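PDB 5Y9D: acyl-coenzyme A oxidase 1 from Yarrowia lipolytica, which catalyses the FAD-dependent oxidation of 2,3-saturated acyl-CoAs by molecular oxygen to (2E)-enoyl-CoAs and hydrogen peroxide in peroxisomal fatty acid beta-oxidation. Local coordinates for residues A[129-132]-A[133-137]; A[238-242]-A[243-247]. All blocks are in the same frame, centred on the assembly; numbering follows the deposited sequence.

Contact 1 (A[129-132]-A[133-137]); sequences SIHN and NLFIG
Both His131 and Phe135 hold CG anti to their own backbone N, with chi1 at 160° for His131, and these like torsions lay the two rings side by side along one flank of the helix. The planes are only 13° from parallel, but the rings are slid so far apart, 5.7 Å between centroids, that they hardly overlap; ND1 of His131 approaches CD2 of Phe135 at 3.9 Å. The CG1 branch of Ile136 lies anti to its carbonyl carbon and beside the backbone N (chi1 -77°), and thereby comes over one face of the His131 imidazole, 4.1 Å from the centroid, as a CH-pi contact. A flat polar ring suits this place, since its face accepts a methylene while ND1 accepts a hydrogen bond from the backbone N of Gly164, and Tyr163 meets the ring as well.

All this happens within helix 122-142 of the N-terminal acyl-CoA oxidase region, where the helix widens into pi-type turns. The carbonyl of Ser129 consequently serves two donors, Asn133 N at 2.7 Å and Leu134 N at 3.1 Å. The wider i to i+5 spacing continues as Phe135 N bonds to Ile130 O and as Ile136 N meets His131 O at 2.7 Å.

On another flank the branched aliphatic side chains of Ile130 and Leu134 touch through CG2 and CD1 at 4.2 Å. Their apolar character fits the buried setting: Ile130 also touches the bound FAD, and Leu134 packs on Glu464, the proton acceptor inferred by similarity. Asn133 lies against Glu464 too, and its OD1 receives a weak hydrogen bond from Arg310 NE.

Contact 2 (A[238-242]-A[243-247]); sequences PLRNV and HDHSL
Arg240 and His245 supply the stacking. The aliphatic CD of Arg240 sits squarely over the middle of the imidazole, 3.4 Å from the centroid, and the guanidinium beyond it lies on the ring with its plane turned by 24°. Arginine suits this place because its extended stem covers the ring while its nitrogens bond farther on: NH1 to the carbonyl O atoms of Ser214 and Ala210, and NH2 to Pro682 O of the second subunit. His245 NE2 is likewise held by Thr213 O.

Among the backbone hydrogen bonds, Asn241 N reaches Ser246 O at 2.6 Å, whereas the bond from His245 N to Asn241 O is weak. Two CA-H...O contacts accompany them, from Arg240 CA to Ser246 O at 3.1 Å and from Leu247 CA to Leu239 O at 3.6 Å.

A side-chain bond closes the return side of the bend. Asp244 holds its carboxylate between its backbone N and carbonyl carbon (chi1 53°), and OD1 accepts Ser246 N at 2.9 Å from the anti side. Asp244 O in turn accepts from Arg683 NH1 of the second subunit, and Val242 and His243 pack on its Phe696.

The whole is a hairpin-like reversal with a single beta bridge, Arg240 to Leu247, and an Asx turn at Asp244, in the loop joining strands 228-238 and 251-255 of the acyl-CoA dehydrogenase middle domain.

Overall arrangement
From the N terminus, the chain first passes through contact 1, where 129-132 and 133-137 are successive turns of helix 122-142, so no loop is closed beyond the helical turns themselves. It then runs through strands of the middle domain to contact 2, where 238-242 and 243-247 fold back on each other between strands 228-238 and 251-255. The two neither nest nor cross: they follow in series, with centres about 19 Å apart and nearest atoms about 8 Å apart. Contact 1 belongs to the helical wall beside the flavin, whereas contact 2 lies farther from the chain centre and brings the beta domain against the second subunit.

Contact 1 (A[129-132]-A[133-137])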
# COMPACT_ATOMS: atom_id res chain seq x y z
N SER A 129 18.39 -5.39 -15.23
CA SER A 129 17.76 -4.44 -16.10
C SER A 129 18.58 -3.14 -16.22
O SER A 129 18.73 -2.63 -17.31
CB SER A 129 16.35 -4.21 -15.58
OG SER A 129 15.68 -3.27 -16.34
N ILE A 130 19.15 -2.64 -15.13
CA ILE A 130 19.93 -1.41 -15.19
C ILE A 130 21.09 -1.43 -16.21
O ILE A 130 21.55 -0.38 -16.67
CB ILE A 130 20.47 -0.97 -13.80
CG1 ILE A 130 21.35 -2.07 -13.17
CG2 ILE A 130 19.31 -0.57 -12.85
CD1 ILE A 130 22.81 -1.91 -13.52
N HIS A 131 21.57 -2.60 -16.56
CA HIS A 131 22.65 -2.69 -17.53
C HIS A 131 22.10 -2.91 -18.89
O HIS A 131 22.35 -2.16 -19.84
CB HIS A 131 23.57 -3.86 -17.21
CG HIS A 131 24.38 -4.28 -18.36
ND1 HIS A 131 25.56 -3.65 -18.71
CD2 HIS A 131 24.20 -5.26 -19.27
CE1 HIS A 131 26.06 -4.23 -19.78
NE2 HIS A 131 25.26 -5.22 -20.14
N ASN A 132 21.33 -3.98 -18.99
CA ASN A 132 20.88 -4.51 -20.25
C ASN A 132 19.71 -3.70 -20.82
O ASN A 132 19.61 -3.58 -22.01
CB ASN A 132 20.58 -5.98 -20.06
CG ASN A 132 19.43 -6.45 -20.86
OD1 ASN A 132 18.32 -6.56 -20.37
ND2 ASN A 132 19.68 -6.74 -22.11
N ASN A 133 18.89 -3.09 -19.97
CA ASN A 133 17.81 -2.14 -20.41
C ASN A 133 18.31 -0.69 -20.40
O ASN A 133 18.44 -0.07 -21.44
CB ASN A 133 16.51 -2.32 -19.56
CG ASN A 133 15.45 -1.21 -19.79
OD1 ASN A 133 15.04 -0.95 -20.92
ND2 ASN A 133 14.95 -0.61 -18.69
N LEU A 134 18.64 -0.15 -19.23
CA LEU A 134 18.96 1.27 -19.11
C LEU A 134 20.31 1.66 -19.69
O LEU A 134 20.39 2.59 -20.46
CB LEU A 134 18.88 1.70 -17.66
CG LEU A 134 17.46 1.62 -17.10
CD1 LEU A 134 17.43 2.02 -15.64
CD2 LEU A 134 16.54 2.51 -17.91
N PHE A 135 21.36 0.93 -19.34
CA PHE A 135 22.68 1.32 -19.75
C PHE A 135 22.89 1.05 -21.23
O PHE A 135 23.36 1.93 -21.97
CB PHE A 135 23.77 0.62 -18.91
CG PHE A 135 25.11 0.78 -19.49
CD1 PHE A 135 25.85 1.90 -19.22
CD2 PHE A 135 25.59 -0.13 -20.40
CE1 PHE A 135 27.09 2.09 -19.79
CE2 PHE A 135 26.83 0.05 -21.00
CZ PHE A 135 27.58 1.16 -20.68
N ILE A 136 22.55 -0.15 -21.66
CA ILE A 136 22.74 -0.56 -23.05
C ILE A 136 21.84 0.22 -23.97
O ILE A 136 22.28 0.64 -25.06
CB ILE A 136 22.51 -2.07 -23.21
CG1 ILE A 136 23.74 -2.81 -22.68
CG2 ILE A 136 22.21 -2.47 -24.66
CD1 ILE A 136 25.00 -2.54 -23.45
N GLY A 137 20.60 0.43 -23.53
CA GLY A 137 19.60 1.14 -24.34
C GLY A 137 20.03 2.57 -24.61
O GLY A 137 19.78 3.10 -25.69

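Contact 2 (A[238-242]-A[243-247])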
# COMPACT_ATOMS: atom_id res chain seq x y z
N PRO A 238 33.83 5.58 -16.78
CA PRO A 238 34.32 4.42 -16.01
C PRO A 238 34.25 4.71 -14.54
O PRO A 238 34.60 5.83 -14.12
CB PRO A 238 35.80 4.31 -16.41
CG PRO A 238 35.92 5.09 -17.68
CD PRO A 238 34.92 6.19 -17.56
N LEU A 239 33.78 3.74 -13.78
CA LEU A 239 33.67 3.92 -12.34
C LEU A 239 34.76 3.19 -11.60
O LEU A 239 35.24 3.69 -10.62
CB LEU A 239 32.34 3.42 -11.82
CG LEU A 239 31.09 4.09 -12.32
CD1 LEU A 239 29.91 3.31 -11.73
CD2 LEU A 239 31.04 5.60 -11.99
N ARG A 240 35.06 1.98 -12.01
CA ARG A 240 36.00 1.12 -11.29
C ARG A 240 37.14 0.60 -12.20
O ARG A 240 36.96 0.46 -13.43
CB ARG A 240 35.29 -0.10 -10.74
CG ARG A 240 34.21 0.18 -9.72
CD ARG A 240 33.58 -1.13 -9.22
NE ARG A 240 33.03 -0.94 -7.89
CZ ARG A 240 31.85 -0.40 -7.63
NH1 ARG A 240 31.05 -0.00 -8.62
NH2 ARG A 240 31.44 -0.27 -6.37
N ASN A 241 38.27 0.30 -11.57
CA ASN A 241 39.33 -0.46 -12.22
C ASN A 241 38.83 -1.90 -12.29
O ASN A 241 38.50 -2.50 -11.27
CB ASN A 241 40.68 -0.37 -11.47
CG ASN A 241 41.12 1.08 -11.24
OD1 ASN A 241 41.15 1.54 -10.09
ND2 ASN A 241 41.43 1.80 -12.31
N VAL A 242 38.74 -2.44 -13.49
CA VAL A 242 38.04 -3.70 -13.74
C VAL A 242 38.72 -4.94 -13.14
O VAL A 242 38.07 -5.93 -12.84
CB VAL A 242 37.85 -3.93 -15.27
CG1 VAL A 242 36.84 -5.04 -15.52
CG2 VAL A 242 37.36 -2.64 -15.95
N HIS A 243 40.03 -4.86 -12.91
CA HIS A 243 40.78 -6.04 -12.53
C HIS A 243 40.83 -6.26 -11.03
O HIS A 243 41.09 -7.38 -10.60
CB HIS A 243 42.18 -6.01 -13.16
CG HIS A 243 42.17 -6.28 -14.64
ND1 HIS A 243 42.20 -7.56 -15.16
CD2 HIS A 243 42.12 -5.44 -15.70
CE1 HIS A 243 42.19 -7.49 -16.49
NE2 HIS A 243 42.13 -6.22 -16.84
N ASP A 244 40.58 -5.22 -10.25
CA ASP A 244 40.41 -5.35 -8.79
C ASP A 244 39.12 -4.72 -8.25
O ASP A 244 38.87 -4.72 -7.05
CB ASP A 244 41.61 -4.75 -8.06
CG ASP A 244 41.92 -3.30 -8.50
OD1 ASP A 244 40.99 -2.48 -8.66
OD2 ASP A 244 43.12 -2.98 -8.66
N HIS A 245 38.32 -4.15 -9.14
CA HIS A 245 37.08 -3.47 -8.76
C HIS A 245 37.19 -2.17 -7.93
O HIS A 245 36.18 -1.66 -7.44
CB HIS A 245 36.17 -4.46 -8.05
CG HIS A 245 34.79 -4.47 -8.59
ND1 HIS A 245 33.69 -4.30 -7.80
CD2 HIS A 245 34.34 -4.63 -9.85
CE1 HIS A 245 32.61 -4.37 -8.55
NE2 HIS A 245 32.97 -4.56 -9.80
N SER A 246 38.39 -1.64 -7.78
CA SER A 246 38.60 -0.41 -7.03
C SER A 246 38.11 0.80 -7.83
O SER A 246 38.12 0.77 -9.05
CB SER A 246 40.08 -0.25 -6.70
OG SER A 246 40.83 0.16 -7.82
N LEU A 247 37.70 1.85 -7.12
CA LEU A 247 37.20 3.10 -7.69
C LEU A 247 38.30 3.85 -8.42
O LEU A 247 39.41 3.97 -7.91
CB LEU A 247 36.62 4.01 -6.58
CG LEU A 247 35.44 3.42 -5.82
CD1 LEU A 247 35.06 4.25 -4.60
CD2 LEU A 247 34.25 3.28 -6.75